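Local coordinates for ASCH domain-containing protein (Pyrococcus horikoshii, PDB 2Z0T) that is of unknown function but carries an ASCH domain of the PUA clan and probably binds RNA, at residues A[13-17]-A[18-22]; A[29-32]-A[33-36]; A[81-84]-A[85-89]. All coordinates share one frame; numbering follows the deposited sequence.

All three contacts are local, each within one continuous run of chain. Contact 1 ends the helix 9-16 and leads into strand 22-26; contact 2 is a turn in the loop between strands 22-26 and 39-42; contact 3 lies near the end of helix 79-87. Contact 2 is mostly surface, with I34 its buried residue, whereas contacts 1 and 3 are partly buried, through I15 and K20 and through G82 and Y86. Contacts 1 and 2, their centres about 21 Å apart, lie on opposite sides of the chain's centre. Contact 1 combines capping bonds with a lysine buried against isoleucine; in contacts 2 and 3 a glutamine amide binds a main-chain carbonyl.

Contact 1. Residues A[13-17]-A[18-22]; sequences ELIKA and GKKKI
I15 lays its CG1 branch against the aliphatic chain of K20, which crosses it at a slant with CG1 to K20 CG at 3.7 Å. K20 CG is anti to the backbone N (chi1 178°), and the chain runs on past I15 so that I15 CD1 meets K20 CD and CE. L14 adds a second contact near the base of the chain: its CB is 3.7 Å from K20 CB, and its CD2 branch reaches CD of the extended K19 chain.

Helix 9-16 ends in a Schellman motif, made by the bonds K19 N to L14 O and G18 N to I15 O together with positive phi at G18 (83°). L14 O is gripped by two amides: K19 N, at 2.9 Å, comes nearly along the C=O axis, while K20 N approaches from above the carbonyl plane with an almost straight N-H...O angle of 173°. A water donates to both I15 O and K20 O, at 2.8 Å and 2.7 Å respectively. I15 CA adds a CH...O contact to K20 O at 3.5 Å.

Beyond the hydrophobic overlap, K20 bends at chi4 and NZ donates to I22 O at 2.7 Å, in the carbonyl plane; it also bonds V72 O, pairs with E23 and makes a cation-pi contact with Y11. I15 continues onto strands 47-57 and 100-107. A buried lysine thus has its methylenes lying along I15, with L14 at CB and P74 also in contact, while its ammonium is met by a carboxylate, carbonyls and a ring, surroundings that probably favour the protonated form.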
# COMPACT_ATOMS: atom_id res chain seq x y z
N GLU A 13 -1.59 -7.13 10.82
CA GLU A 13 -0.87 -8.31 11.27
C GLU A 13 0.22 -8.74 10.29
O GLU A 13 1.34 -9.07 10.70
CB GLU A 13 -1.84 -9.47 11.50
CG GLU A 13 -1.17 -10.73 12.01
CD GLU A 13 -2.14 -11.87 12.22
OE1 GLU A 13 -2.85 -12.23 11.26
OE2 GLU A 13 -2.20 -12.41 13.35
N LEU A 14 -0.10 -8.74 9.00
CA LEU A 14 0.85 -9.15 7.96
C LEU A 14 2.07 -8.24 7.90
O LEU A 14 3.18 -8.70 7.62
CB LEU A 14 0.15 -9.19 6.60
CG LEU A 14 -0.85 -10.33 6.44
CD1 LEU A 14 -1.69 -10.12 5.19
CD2 LEU A 14 -0.10 -11.66 6.36
N ILE A 15 1.86 -6.95 8.15
CA ILE A 15 2.97 -6.00 8.14
C ILE A 15 3.84 -6.22 9.38
O ILE A 15 5.07 -6.24 9.28
CB ILE A 15 2.45 -4.55 8.13
CG1 ILE A 15 1.70 -4.29 6.81
CG2 ILE A 15 3.60 -3.58 8.29
CD1 ILE A 15 1.09 -2.90 6.71
N LYS A 16 3.21 -6.40 10.53
CA LYS A 16 3.96 -6.63 11.77
C LYS A 16 4.80 -7.90 11.65
O LYS A 16 5.93 -7.96 12.15
CB LYS A 16 3.00 -6.78 12.95
CG LYS A 16 2.24 -5.52 13.33
CD LYS A 16 1.35 -5.78 14.54
CE LYS A 16 0.58 -4.54 14.96
NZ LYS A 16 1.48 -3.44 15.41
N ALA A 17 4.25 -8.91 10.98
CA ALA A 17 4.93 -10.19 10.80
C ALA A 17 6.02 -10.16 9.72
O ALA A 17 6.75 -11.14 9.55
CB ALA A 17 3.91 -11.27 10.47
N GLY A 18 6.12 -9.05 9.00
CA GLY A 18 7.14 -8.93 7.97
C GLY A 18 6.80 -9.54 6.63
O GLY A 18 7.66 -9.61 5.75
N LYS A 19 5.56 -9.98 6.46
CA LYS A 19 5.13 -10.58 5.20
C LYS A 19 4.71 -9.50 4.21
O LYS A 19 5.11 -9.52 3.05
CB LYS A 19 3.97 -11.54 5.43
CG LYS A 19 4.32 -12.73 6.30
CD LYS A 19 3.12 -13.66 6.46
CE LYS A 19 3.44 -14.83 7.38
NZ LYS A 19 2.26 -15.72 7.58
N LYS A 20 3.90 -8.56 4.67
CA LYS A 20 3.45 -7.46 3.83
C LYS A 20 4.47 -6.33 3.99
O LYS A 20 4.50 -5.65 5.02
CB LYS A 20 2.05 -6.99 4.26
CG LYS A 20 1.50 -5.81 3.47
CD LYS A 20 0.02 -5.61 3.77
CE LYS A 20 -0.51 -4.30 3.21
NZ LYS A 20 -0.34 -4.17 1.73
N LYS A 21 5.32 -6.15 2.98
CA LYS A 21 6.36 -5.13 3.03
C LYS A 21 6.03 -3.91 2.19
O LYS A 21 6.78 -2.93 2.20
CB LYS A 21 7.69 -5.73 2.56
CG LYS A 21 8.14 -6.95 3.34
CD LYS A 21 9.45 -7.51 2.79
CE LYS A 21 10.59 -6.50 2.93
NZ LYS A 21 10.82 -6.10 4.34
N ILE A 22 4.92 -3.98 1.47
CA ILE A 22 4.49 -2.90 0.59
C ILE A 22 3.03 -2.55 0.84
O ILE A 22 2.20 -3.44 1.03
CB ILE A 22 4.61 -3.33 -0.90
CG1 ILE A 22 6.04 -3.76 -1.21
CG2 ILE A 22 4.14 -2.19 -1.81
CD1 ILE A 22 7.07 -2.65 -1.05
O HOH W 1 6.39 -5.48 6.93

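Contact 2. Residues A[29-32]-A[33-36]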
# COMPACT_ATOMS: atom_id res chain seq x y z
N GLU A 29 -3.98 12.89 -4.05
CA GLU A 29 -3.46 14.11 -3.44
C GLU A 29 -2.79 13.87 -2.09
O GLU A 29 -1.71 14.42 -1.82
CB GLU A 29 -4.58 15.14 -3.29
CG GLU A 29 -5.26 15.53 -4.60
CD GLU A 29 -6.44 14.63 -4.95
OE1 GLU A 29 -6.49 13.47 -4.49
OE2 GLU A 29 -7.33 15.10 -5.71
N LYS A 30 -3.41 13.05 -1.26
CA LYS A 30 -2.86 12.75 0.06
C LYS A 30 -1.54 11.99 -0.03
O LYS A 30 -0.59 12.30 0.68
CB LYS A 30 -3.88 11.95 0.87
CG LYS A 30 -3.40 11.55 2.26
CD LYS A 30 -4.51 10.83 3.02
CE LYS A 30 -4.08 10.49 4.44
NZ LYS A 30 -5.20 9.88 5.20
N ARG A 31 -1.49 10.99 -0.90
CA ARG A 31 -0.29 10.18 -1.06
C ARG A 31 0.85 10.89 -1.79
O ARG A 31 2.01 10.52 -1.64
CB ARG A 31 -0.65 8.87 -1.78
CG ARG A 31 -0.76 7.64 -0.88
CD ARG A 31 -1.70 7.83 0.31
NE ARG A 31 -3.07 8.14 -0.08
CZ ARG A 31 -4.12 8.01 0.73
NH1 ARG A 31 -3.96 7.58 1.97
NH2 ARG A 31 -5.34 8.32 0.29
N ARG A 32 0.52 11.91 -2.58
CA ARG A 32 1.52 12.64 -3.35
C ARG A 32 2.44 13.55 -2.55
O ARG A 32 3.23 14.30 -3.11
CB ARG A 32 0.83 13.46 -4.45
CG ARG A 32 0.22 12.57 -5.53
CD ARG A 32 -0.55 13.35 -6.58
NE ARG A 32 -1.01 12.45 -7.64
CZ ARG A 32 -1.56 12.85 -8.78
NH1 ARG A 32 -1.74 14.14 -9.02
NH2 ARG A 32 -1.93 11.95 -9.69
N GLN A 33 2.37 13.47 -1.23
CA GLN A 33 3.22 14.30 -0.40
C GLN A 33 4.09 13.46 0.52
O GLN A 33 4.75 13.99 1.42
CB GLN A 33 2.37 15.27 0.42
CG GLN A 33 1.26 14.63 1.22
CD GLN A 33 0.23 15.64 1.69
OE1 GLN A 33 0.57 16.67 2.29
NE2 GLN A 33 -1.04 15.35 1.44
N ILE A 34 4.11 12.16 0.28
CA ILE A 34 4.88 11.22 1.08
C ILE A 34 6.24 10.93 0.45
O ILE A 34 6.35 10.77 -0.76
CB ILE A 34 4.12 9.89 1.25
CG1 ILE A 34 2.75 10.16 1.88
CG2 ILE A 34 4.94 8.92 2.09
CD1 ILE A 34 1.90 8.91 2.07
N LYS A 35 7.28 10.86 1.28
CA LYS A 35 8.61 10.57 0.78
C LYS A 35 9.36 9.69 1.77
O LYS A 35 9.01 9.64 2.95
CB LYS A 35 9.39 11.87 0.56
CG LYS A 35 9.62 12.71 1.82
CD LYS A 35 10.32 14.02 1.48
CE LYS A 35 10.55 14.87 2.71
NZ LYS A 35 9.27 15.21 3.39
N PRO A 36 10.39 8.96 1.30
CA PRO A 36 11.15 8.09 2.20
C PRO A 36 11.64 8.92 3.39
O PRO A 36 12.08 10.05 3.22
CB PRO A 36 12.29 7.60 1.31
CG PRO A 36 11.64 7.50 -0.03
CD PRO A 36 10.85 8.81 -0.09
O HOH W 2 4.77 10.40 -2.85
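The backbone oxygen of E29 lies 3.5 Å from Q33 NE2 across a turn in the loop between strands 22-26 and 39-42, in which residues 29-31 have helical backbone angles without the regular helical bonds. R32 N gives E29 O a weak bond. The E29 carboxylate turns elsewhere, to the hydroxyl of Y98.

K30 supplies the carbonyl on which the Q33 side chain rests. Q33 NE2 donates to K30 O at 3.2 Å; the oxygen lies in the plane of the glutamine amide, and the N-H...O angle is 142°, so the bond is bent. Q33 CG stands between its own backbone N and carbonyl carbon (chi1 53°), which folds the chain back over the turn and brings CG to 3.0 Å from K30 O, a tight approach. The extended K30 chain leads to E4 O, passing CD over one face of the R31 guanidinium, 3.3 Å above its plane and offset toward the rim.

R31 bends at chi2 and chi3 and lies alongside I34, the two side chains pointing the same way; its CD is 4.2 Å from I34 CD1. The charged end continues to a salt bridge with D28, while I34 packs on W3 and M5 of strand 2-5 and on V51 and I54 of strand 47-57, tying this surface turn to the sheet. At R32 the side chain leaves the turn for Y27 O and Y98 O.

The turn closes where I34 N bonds R31 O at 3.3 Å from above the carbonyl plane, and one water donates to both R31 O, at 3.0 Å, and I34 O, at 2.6 Å.

Contact 3. Residues A[81-84]-A[85-89]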
# COMPACT_ATOMS: atom_id res chain seq x y z
N GLU A 81 -6.92 -11.61 -8.86
CA GLU A 81 -7.51 -11.56 -7.53
C GLU A 81 -7.00 -10.31 -6.82
O GLU A 81 -7.76 -9.62 -6.14
CB GLU A 81 -7.10 -12.80 -6.73
CG GLU A 81 -7.65 -14.11 -7.28
CD GLU A 81 -7.05 -15.32 -6.59
OE1 GLU A 81 -7.17 -15.42 -5.35
OE2 GLU A 81 -6.45 -16.17 -7.29
N GLY A 82 -5.72 -10.02 -7.00
CA GLY A 82 -5.13 -8.84 -6.38
C GLY A 82 -5.86 -7.58 -6.81
O GLY A 82 -6.23 -6.75 -5.97
N VAL A 83 -6.08 -7.43 -8.11
CA VAL A 83 -6.78 -6.26 -8.62
C VAL A 83 -8.19 -6.16 -8.03
O VAL A 83 -8.67 -5.06 -7.74
CB VAL A 83 -6.88 -6.29 -10.17
CG1 VAL A 83 -7.68 -5.10 -10.67
CG2 VAL A 83 -5.48 -6.26 -10.77
N LYS A 84 -8.83 -7.31 -7.83
CA LYS A 84 -10.18 -7.33 -7.25
C LYS A 84 -10.16 -6.76 -5.83
O LYS A 84 -11.07 -6.04 -5.43
CB LYS A 84 -10.73 -8.76 -7.21
CG LYS A 84 -11.48 -9.18 -8.46
CD LYS A 84 -12.22 -10.49 -8.22
CE LYS A 84 -13.15 -10.82 -9.38
NZ LYS A 84 -13.88 -12.09 -9.14
N VAL A 85 -9.11 -7.10 -5.08
CA VAL A 85 -8.98 -6.60 -3.72
C VAL A 85 -9.02 -5.08 -3.72
O VAL A 85 -9.76 -4.46 -2.95
CB VAL A 85 -7.65 -7.07 -3.08
CG1 VAL A 85 -7.49 -6.46 -1.69
CG2 VAL A 85 -7.62 -8.59 -2.99
N TYR A 86 -8.22 -4.47 -4.60
CA TYR A 86 -8.17 -3.01 -4.69
C TYR A 86 -9.45 -2.39 -5.22
O TYR A 86 -9.81 -1.28 -4.84
CB TYR A 86 -6.98 -2.58 -5.56
CG TYR A 86 -5.65 -2.75 -4.87
CD1 TYR A 86 -5.34 -2.04 -3.71
CD2 TYR A 86 -4.70 -3.65 -5.37
CE1 TYR A 86 -4.12 -2.22 -3.06
CE2 TYR A 86 -3.48 -3.83 -4.73
CZ TYR A 86 -3.20 -3.12 -3.58
OH TYR A 86 -2.00 -3.31 -2.94
N ARG A 87 -10.14 -3.11 -6.10
CA ARG A 87 -11.37 -2.59 -6.68
C ARG A 87 -12.45 -2.38 -5.63
O ARG A 87 -13.38 -1.59 -5.82
CB ARG A 87 -11.89 -3.51 -7.79
CG ARG A 87 -12.89 -2.83 -8.71
CD ARG A 87 -12.26 -1.61 -9.37
NE ARG A 87 -11.19 -2.00 -10.29
CZ ARG A 87 -10.13 -1.25 -10.56
NH1 ARG A 87 -9.98 -0.06 -9.98
NH2 ARG A 87 -9.22 -1.68 -11.42
N GLN A 88 -12.33 -3.08 -4.51
CA GLN A 88 -13.31 -2.93 -3.44
C GLN A 88 -13.12 -1.58 -2.76
O GLN A 88 -14.04 -1.03 -2.17
CB GLN A 88 -13.14 -4.05 -2.41
CG GLN A 88 -13.19 -5.45 -3.02
CD GLN A 88 -14.41 -5.65 -3.91
OE1 GLN A 88 -15.55 -5.50 -3.47
NE2 GLN A 88 -14.16 -5.99 -5.17
N PHE A 89 -11.90 -1.04 -2.88
CA PHE A 89 -11.57 0.25 -2.28
C PHE A 89 -11.52 1.39 -3.28
O PHE A 89 -11.96 2.50 -3.00
CB PHE A 89 -10.18 0.20 -1.62
CG PHE A 89 -10.04 -0.84 -0.55
CD1 PHE A 89 -10.78 -0.75 0.63
CD2 PHE A 89 -9.14 -1.89 -0.70
CE1 PHE A 89 -10.61 -1.69 1.65
CE2 PHE A 89 -8.97 -2.83 0.31
CZ PHE A 89 -9.70 -2.73 1.48
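K84 O accepts from Q88 NE2 at 3.1 Å, with a fairly straight N-H...O angle of 158° and the oxygen essentially in the plane of the glutamine amide. The Q88 chain bends at chi2 (-50°), curling the amide back onto the helix, and CG comes within 3.3 Å of the same oxygen; Q88 N adds a weak bond to it. Two regular i to i+4 bonds precede this one: R87 N to V83 O at 2.9 Å and V85 N to E81 O at 3.0 Å. That from Y86 N to G82 O is weak.

Further out along the helix surface, V83 CG1 lies beside the R87 chain, 3.8 Å from NH2, and the guanidinium is held by E95 and by Y90 O. V85 CG2 lies 3.3 Å from E81 O, and Y86 places CD2 3.5 Å from G82 O. The Y86 ring stacks with F60 and packs on M63 and L64 of helix 60-67, joining the two helices.

Within this turn the acceptors are main-chain carbonyls, while the charge of R87 is met by E95. Near the end of helix 79-87, K84 O, which receives only a weak bond from Q88 N, gains a second donor in Q88 NE2.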